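Long-range contact in papain-like cysteine protease (PDB 3MTV), which cleaves peptide bonds with a catalytic cysteine, acts as a metal-dependent nuclease and probably blocks host mRNA export and interferon signalling: residues V3-M12 and P23-V34. Numbering follows the deposited sequence.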
ATOM      1  N   VAL A   3       3.745   6.027  -7.281  1.00 53.33           N
ATOM      2  CA  VAL A   3       4.126   5.829  -5.844  1.00 45.77           C
ATOM      3  C   VAL A   3       5.368   6.559  -5.331  1.00 48.68           C
ATOM      4  O   VAL A   3       6.411   6.451  -5.934  1.00 73.99           O
ATOM      5  CB  VAL A   3       4.361   4.322  -5.561  1.00 42.46           C
ATOM      6  CG1 VAL A   3       4.896   3.996  -4.148  1.00 30.48           C
ATOM      7  CG2 VAL A   3       3.145   3.646  -5.728  1.00 46.83           C
ATOM      8  N   TYR A   4       5.327   7.273  -4.201  1.00 62.92           N
ATOM      9  CA  TYR A   4       6.440   8.186  -3.860  1.00 54.22           C
ATOM     10  C   TYR A   4       6.830   8.045  -2.436  1.00 47.32           C
ATOM     11  O   TYR A   4       5.965   7.828  -1.642  1.00 62.19           O
ATOM     12  CB  TYR A   4       5.962   9.611  -4.025  1.00 51.14           C
ATOM     13  CG  TYR A   4       5.406   9.942  -5.403  1.00 64.82           C
ATOM     14  CD1 TYR A   4       4.035   9.833  -5.683  1.00 46.83           C
ATOM     15  CD2 TYR A   4       6.240  10.360  -6.442  1.00 73.47           C
ATOM     16  CE1 TYR A   4       3.513  10.133  -6.949  1.00 59.88           C
ATOM     17  CE2 TYR A   4       5.707  10.648  -7.734  1.00 62.33           C
ATOM     18  CZ  TYR A   4       4.361  10.574  -7.967  1.00 67.84           C
ATOM     19  OH  TYR A   4       3.867  10.868  -9.240  1.00 77.50           O
ATOM     20  N   ASP A   5       8.100   8.175  -2.111  1.00 44.50           N
ATOM     21  CA  ASP A   5       8.566   8.283  -0.756  1.00 41.84           C
ATOM     22  C   ASP A   5       8.226   9.675  -0.229  1.00 61.65           C
ATOM     23  O   ASP A   5       8.490  10.664  -0.908  1.00 84.66           O
ATOM     24  CB  ASP A   5      10.080   8.141  -0.759  1.00 43.60           C
ATOM     25  CG  ASP A   5      10.689   8.146   0.648  1.00 73.31           C
ATOM     26  OD1 ASP A   5      11.406   7.148   1.085  1.00 73.04           O
ATOM     27  OD2 ASP A   5      10.462   9.197   1.292  1.00 54.35           O
ATOM     28  N   ILE A   6       7.681   9.777   0.981  1.00 62.02           N
ATOM     29  CA  ILE A   6       7.110  11.021   1.449  1.00 46.51           C
ATOM     30  C   ILE A   6       7.585  11.331   2.817  1.00 44.63           C
ATOM     31  O   ILE A   6       7.048  12.225   3.494  1.00 53.66           O
ATOM     32  CB  ILE A   6       5.606  10.953   1.565  1.00 56.14           C
ATOM     33  CG1 ILE A   6       5.234   9.899   2.649  1.00 61.84           C
ATOM     34  CG2 ILE A   6       4.948  10.652   0.241  1.00 41.08           C
ATOM     35  CD1 ILE A   6       3.651   9.810   2.838  1.00 50.56           C
ATOM     36  N   GLY A   7       8.575  10.585   3.227  1.00 39.61           N
ATOM     37  CA  GLY A   7       9.270  10.870   4.441  1.00 40.48           C
ATOM     38  C   GLY A   7       8.736  10.091   5.609  1.00 57.06           C
ATOM     39  O   GLY A   7       7.775   9.357   5.474  1.00 56.96           O
ATOM     40  N   ARG A   8       9.434  10.250   6.724  1.00 60.87           N
ATOM     41  CA  ARG A   8       9.087   9.738   8.042  1.00 73.53           C
ATOM     42  C   ARG A   8       8.456   8.358   7.930  1.00 78.90           C
ATOM     43  O   ARG A   8       7.435   8.058   8.567  1.00 66.15           O
ATOM     44  CB  ARG A   8       8.253  10.761   8.854  1.00 66.24           C
ATOM     45  CG  ARG A   8       6.976  11.111   8.137  1.00 70.36           C
ATOM     46  CD  ARG A   8       6.891  12.601   7.646  1.00 89.89           C
ATOM     47  NE  ARG A   8       6.026  12.703   6.424  1.00 89.32           N
ATOM     48  CZ  ARG A   8       5.068  13.629   6.241  1.00 82.48           C
ATOM     49  NH1 ARG A   8       4.869  14.539   7.211  1.00 93.10           N
ATOM     50  NH2 ARG A   8       4.293  13.624   5.134  1.00 57.13           N
ATOM     51  N   GLY A   9       9.056   7.507   7.096  1.00 64.76           N
ATOM     52  CA  GLY A   9       8.732   6.101   7.210  1.00 43.51           C
ATOM     53  C   GLY A   9       7.568   5.664   6.333  1.00 42.55           C
ATOM     54  O   GLY A   9       7.330   4.522   6.217  1.00 61.88           O
ATOM     55  N   ALA A  10       6.902   6.552   5.637  1.00 48.23           N
ATOM     56  CA  ALA A  10       5.852   6.158   4.717  1.00 52.62           C
ATOM     57  C   ALA A  10       6.105   6.346   3.215  1.00 70.50           C
ATOM     58  O   ALA A  10       7.128   7.000   2.757  1.00 56.54           O
ATOM     59  CB  ALA A  10       4.681   6.992   5.029  1.00 43.03           C
ATOM     60  N   VAL A  11       5.086   5.906   2.460  1.00 34.57           N
ATOM     61  CA  VAL A  11       5.104   6.198   1.057  1.00 42.37           C
ATOM     62  C   VAL A  11       3.696   6.393   0.609  1.00 51.84           C
ATOM     63  O   VAL A  11       2.815   6.035   1.325  1.00 55.24           O
ATOM     64  CB  VAL A  11       5.595   4.974   0.252  1.00 57.06           C
ATOM     65  CG1 VAL A  11       7.029   4.742   0.475  1.00 48.49           C
ATOM     66  CG2 VAL A  11       4.793   3.711   0.572  1.00 42.10           C
ATOM     67  N   MET A  12       3.428   6.851  -0.605  1.00 40.88           N
ATOM     68  CA  MET A  12       2.048   7.174  -0.813  1.00 48.36           C
ATOM     69  C   MET A  12       1.662   6.815  -2.161  1.00 56.96           C
ATOM     70  O   MET A  12       2.460   7.029  -3.038  1.00 62.08           O
ATOM     71  CB  MET A  12       1.880   8.678  -0.722  1.00 57.48           C
ATOM     72  CG  MET A  12       0.661   9.151  -1.443  1.00 64.76           C
ATOM     73  SD  MET A  12       0.209  10.889  -1.197  1.00 80.81           S
ATOM     74  CE  MET A  12       1.421  11.808  -2.110  1.00 46.46           C
ATOM     75  N   PRO A  23       3.433   2.038   5.170  1.00 46.59           N
ATOM     76  CA  PRO A  23       4.807   2.195   5.693  1.00 56.08           C
ATOM     77  C   PRO A  23       5.844   1.800   4.624  1.00 59.14           C
ATOM     78  O   PRO A  23       5.413   1.211   3.628  1.00 54.77           O
ATOM     79  CB  PRO A  23       4.849   1.316   6.959  1.00 40.51           C
ATOM     80  CG  PRO A  23       3.482   1.059   7.286  1.00 49.52           C
ATOM     81  CD  PRO A  23       2.660   1.093   5.972  1.00 44.82           C
ATOM     82  N   ARG A  24       7.130   2.157   4.803  1.00 54.31           N
ATOM     83  CA  ARG A  24       8.088   2.289   3.707  1.00 60.34           C
ATOM     84  C   ARG A  24       8.403   0.841   3.546  1.00 57.90           C
ATOM     85  O   ARG A  24       8.120   0.205   2.480  1.00 41.97           O
ATOM     86  CB  ARG A  24       9.323   3.132   4.119  1.00 57.27           C
ATOM     87  CG  ARG A  24      10.596   3.181   3.206  1.00 58.10           C
ATOM     88  CD  ARG A  24      11.633   4.239   3.823  1.00 65.42           C
ATOM     89  NE  ARG A  24      13.074   3.979   3.521  1.00100.04           N
ATOM     90  CZ  ARG A  24      13.954   4.739   2.777  1.00127.43           C
ATOM     91  NH1 ARG A  24      13.625   5.956   2.160  1.00 73.20           N
ATOM     92  NH2 ARG A  24      15.234   4.258   2.657  1.00 79.39           N
ATOM     93  N   GLY A  25       8.853   0.300   4.657  1.00 38.40           N
ATOM     94  CA  GLY A  25       9.595  -0.928   4.604  1.00 40.22           C
ATOM     95  C   GLY A  25      11.037  -0.699   5.014  1.00 52.90           C
ATOM     96  O   GLY A  25      11.362   0.314   5.661  1.00 68.84           O
ATOM     97  N   GLY A  26      11.915  -1.595   4.594  1.00 56.02           N
ATOM     98  CA  GLY A  26      13.347  -1.436   4.826  1.00 52.66           C
ATOM     99  C   GLY A  26      14.108  -0.449   3.908  1.00 85.42           C
ATOM    100  O   GLY A  26      13.550   0.238   2.914  1.00 53.20           O
ATOM    101  N   ASN A  27      15.410  -0.383   4.220  1.00 56.77           N
ATOM    102  CA  ASN A  27      16.215   0.679   3.599  1.00 81.46           C
ATOM    103  C   ASN A  27      16.314   0.477   2.133  1.00 69.79           C
ATOM    104  O   ASN A  27      16.920   1.285   1.464  1.00 89.59           O
ATOM    105  CB  ASN A  27      17.655   0.727   4.085  1.00 79.24           C
ATOM    106  CG  ASN A  27      17.747   0.748   5.560  1.00110.53           C
ATOM    107  OD1 ASN A  27      17.191   1.666   6.220  1.00 80.98           O
ATOM    108  ND2 ASN A  27      18.434  -0.279   6.127  1.00 82.84           N
ATOM    109  N   GLU A  28      15.821  -0.647   1.647  1.00 63.68           N
ATOM    110  CA  GLU A  28      15.903  -0.944   0.239  1.00 51.45           C
ATOM    111  C   GLU A  28      14.700  -0.291  -0.408  1.00 63.88           C
ATOM    112  O   GLU A  28      14.669  -0.044  -1.620  1.00 50.81           O
ATOM    113  CB  GLU A  28      15.858  -2.441  -0.036  1.00 52.14           C
ATOM    114  CG  GLU A  28      14.367  -2.968  -0.157  1.00 72.40           C
ATOM    115  CD  GLU A  28      13.840  -3.919   1.000  1.00 81.62           C
ATOM    116  OE1 GLU A  28      14.462  -4.096   2.108  1.00 89.12           O
ATOM    117  OE2 GLU A  28      12.758  -4.527   0.773  1.00101.38           O
ATOM    118  N   VAL A  29      13.677  -0.011   0.382  1.00 54.09           N
ATOM    119  CA  VAL A  29      12.584   0.618  -0.296  1.00 58.80           C
ATOM    120  C   VAL A  29      12.881   2.078  -0.559  1.00 58.28           C
ATOM    121  O   VAL A  29      13.110   2.835   0.366  1.00 74.40           O
ATOM    122  CB  VAL A  29      11.356   0.558   0.454  1.00 64.41           C
ATOM    123  CG1 VAL A  29      10.397   1.199  -0.424  1.00 51.52           C
ATOM    124  CG2 VAL A  29      10.936  -0.873   0.694  1.00 50.23           C
ATOM    125  N   LYS A  30      12.931   2.456  -1.818  1.00 52.75           N
ATOM    126  CA  LYS A  30      13.505   3.754  -2.208  1.00 65.98           C
ATOM    127  C   LYS A  30      12.945   4.227  -3.486  1.00 54.40           C
ATOM    128  O   LYS A  30      13.446   3.950  -4.523  1.00 60.05           O
ATOM    129  CB  LYS A  30      15.038   3.759  -2.296  1.00 41.54           C
ATOM    130  CG  LYS A  30      15.700   3.425  -0.926  1.00 58.31           C
ATOM    131  CD  LYS A  30      17.129   3.904  -0.927  1.00 85.27           C
ATOM    132  CE  LYS A  30      17.697   4.298   0.460  1.00107.92           C
ATOM    133  NZ  LYS A  30      19.163   3.872   0.566  1.00 99.26           N
ATOM    134  N   PHE A  31      11.869   4.966  -3.400  1.00 61.69           N
ATOM    135  CA  PHE A  31      11.272   5.486  -4.586  1.00 54.82           C
ATOM    136  C   PHE A  31      11.586   6.946  -4.714  1.00 59.89           C
ATOM    137  O   PHE A  31      12.107   7.568  -3.795  1.00 58.59           O
ATOM    138  CB  PHE A  31       9.740   5.503  -4.414  1.00 67.97           C
ATOM    139  CG  PHE A  31       9.109   4.175  -4.369  1.00 52.63           C
ATOM    140  CD1 PHE A  31       8.931   3.510  -3.193  1.00 74.38           C
ATOM    141  CD2 PHE A  31       8.665   3.564  -5.523  1.00 74.42           C
ATOM    142  CE1 PHE A  31       8.319   2.193  -3.206  1.00 63.69           C
ATOM    143  CE2 PHE A  31       8.113   2.293  -5.504  1.00 43.01           C
ATOM    144  CZ  PHE A  31       7.942   1.629  -4.348  1.00 51.34           C
ATOM    145  N   GLU A  32      11.062   7.503  -5.806  1.00 69.62           N
ATOM    146  CA  GLU A  32      11.072   8.918  -6.096  1.00 58.95           C
ATOM    147  C   GLU A  32      10.391   9.769  -5.046  1.00 70.44           C
ATOM    148  O   GLU A  32       9.416   9.330  -4.468  1.00 75.73           O
ATOM    149  CB  GLU A  32      10.455   9.129  -7.463  1.00 61.26           C
ATOM    150  CG  GLU A  32      11.450   8.805  -8.578  1.00 73.17           C
ATOM    151  CD  GLU A  32      10.842   9.056  -9.976  1.00129.03           C
ATOM    152  OE1 GLU A  32       9.807   9.913  -9.977  1.00 74.51           O
ATOM    153  OE2 GLU A  32      11.414   8.389 -10.993  1.00 84.73           O
ATOM    154  N   PRO A  33      10.906  10.978  -4.775  1.00 69.50           N
ATOM    155  CA  PRO A  33      10.095  11.594  -3.768  1.00 67.15           C
ATOM    156  C   PRO A  33       9.019  12.363  -4.391  1.00 68.35           C
ATOM    157  O   PRO A  33       8.866  12.395  -5.606  1.00 61.59           O
ATOM    158  CB  PRO A  33      11.051  12.517  -3.056  1.00 71.77           C
ATOM    159  CG  PRO A  33      12.327  11.975  -3.286  1.00 61.45           C
ATOM    160  CD  PRO A  33      12.271  11.464  -4.674  1.00 64.69           C
ATOM    161  N   VAL A  34       8.250  12.939  -3.489  1.00 72.80           N
ATOM    162  CA  VAL A  34       7.022  13.528  -3.834  1.00 69.04           C
ATOM    163  C   VAL A  34       7.321  14.845  -4.463  1.00 74.17           C
ATOM    164  O   VAL A  34       8.081  15.640  -3.911  1.00 62.15           O
ATOM    165  CB  VAL A  34       6.176  13.909  -2.585  1.00 79.17           C
ATOM    166  CG1 VAL A  34       4.947  13.183  -2.621  1.00 39.01           C
ATOM    167  CG2 VAL A  34       6.948  13.904  -1.172  1.00 41.28           C
TER
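A beta-hairpin whose outer strand is covered by the chain returning from the third strand of the same sheet is the motif here: the strands on either side of the type I' turn from Gly7 to Ala10 form the hairpin, and 23-34 runs from beside Ala10 around to the edge strand at Asp5. This is the edge of the four-stranded antiparallel sheet near the N-terminus, away from the likely protease residues Cys90 and His159. Pro23 pairs with Ala10 as an antiparallel, non-hydrogen-bonded couple. At the far end Asp5 N donates to Glu32 O (2.9 Å, 143° at the hydrogen), while Val34 N makes a weak bond to Asp5 O, so Asp5 is bridged to the incoming chain on both sides of Pro33.

The side chain of Asp5 ties the two ends together. With its CG anti to the backbone N (chi1 -176°), the carboxylate reaches Arg24, where OD1 meets NH1 at 2.7 Å in a salt bridge, nearly along its C-O axis, with the two flat groups turned 83° apart. OD2 accepts from Gly7 N (3.0 Å), an Asx turn at the start of the hairpin bend. Val29 O lies above the centre of one face of the Arg24 guanidinium.

Apolar groups fill in on two flanks. CG1 of Val3 sits over the middle of the Phe31 ring, 3.8 Å from its centroid, a CH-pi contact; Trp156 of the second subunit meets the same ring edge-to-face. Val34 CG1 touches Ile6 CG2 (3.8 Å) and Met12 CE; Met12 also touches Leu45 of helix 39-48.

Because each carboxylate oxygen of Asp5 has its own donor, the rotation of the group is restrained, and the positive charge of Arg24 would probably stabilise its ionised form, so one carboxylate links the edge strand to the returning loop by charge and to the hairpin bend by a hydrogen bond.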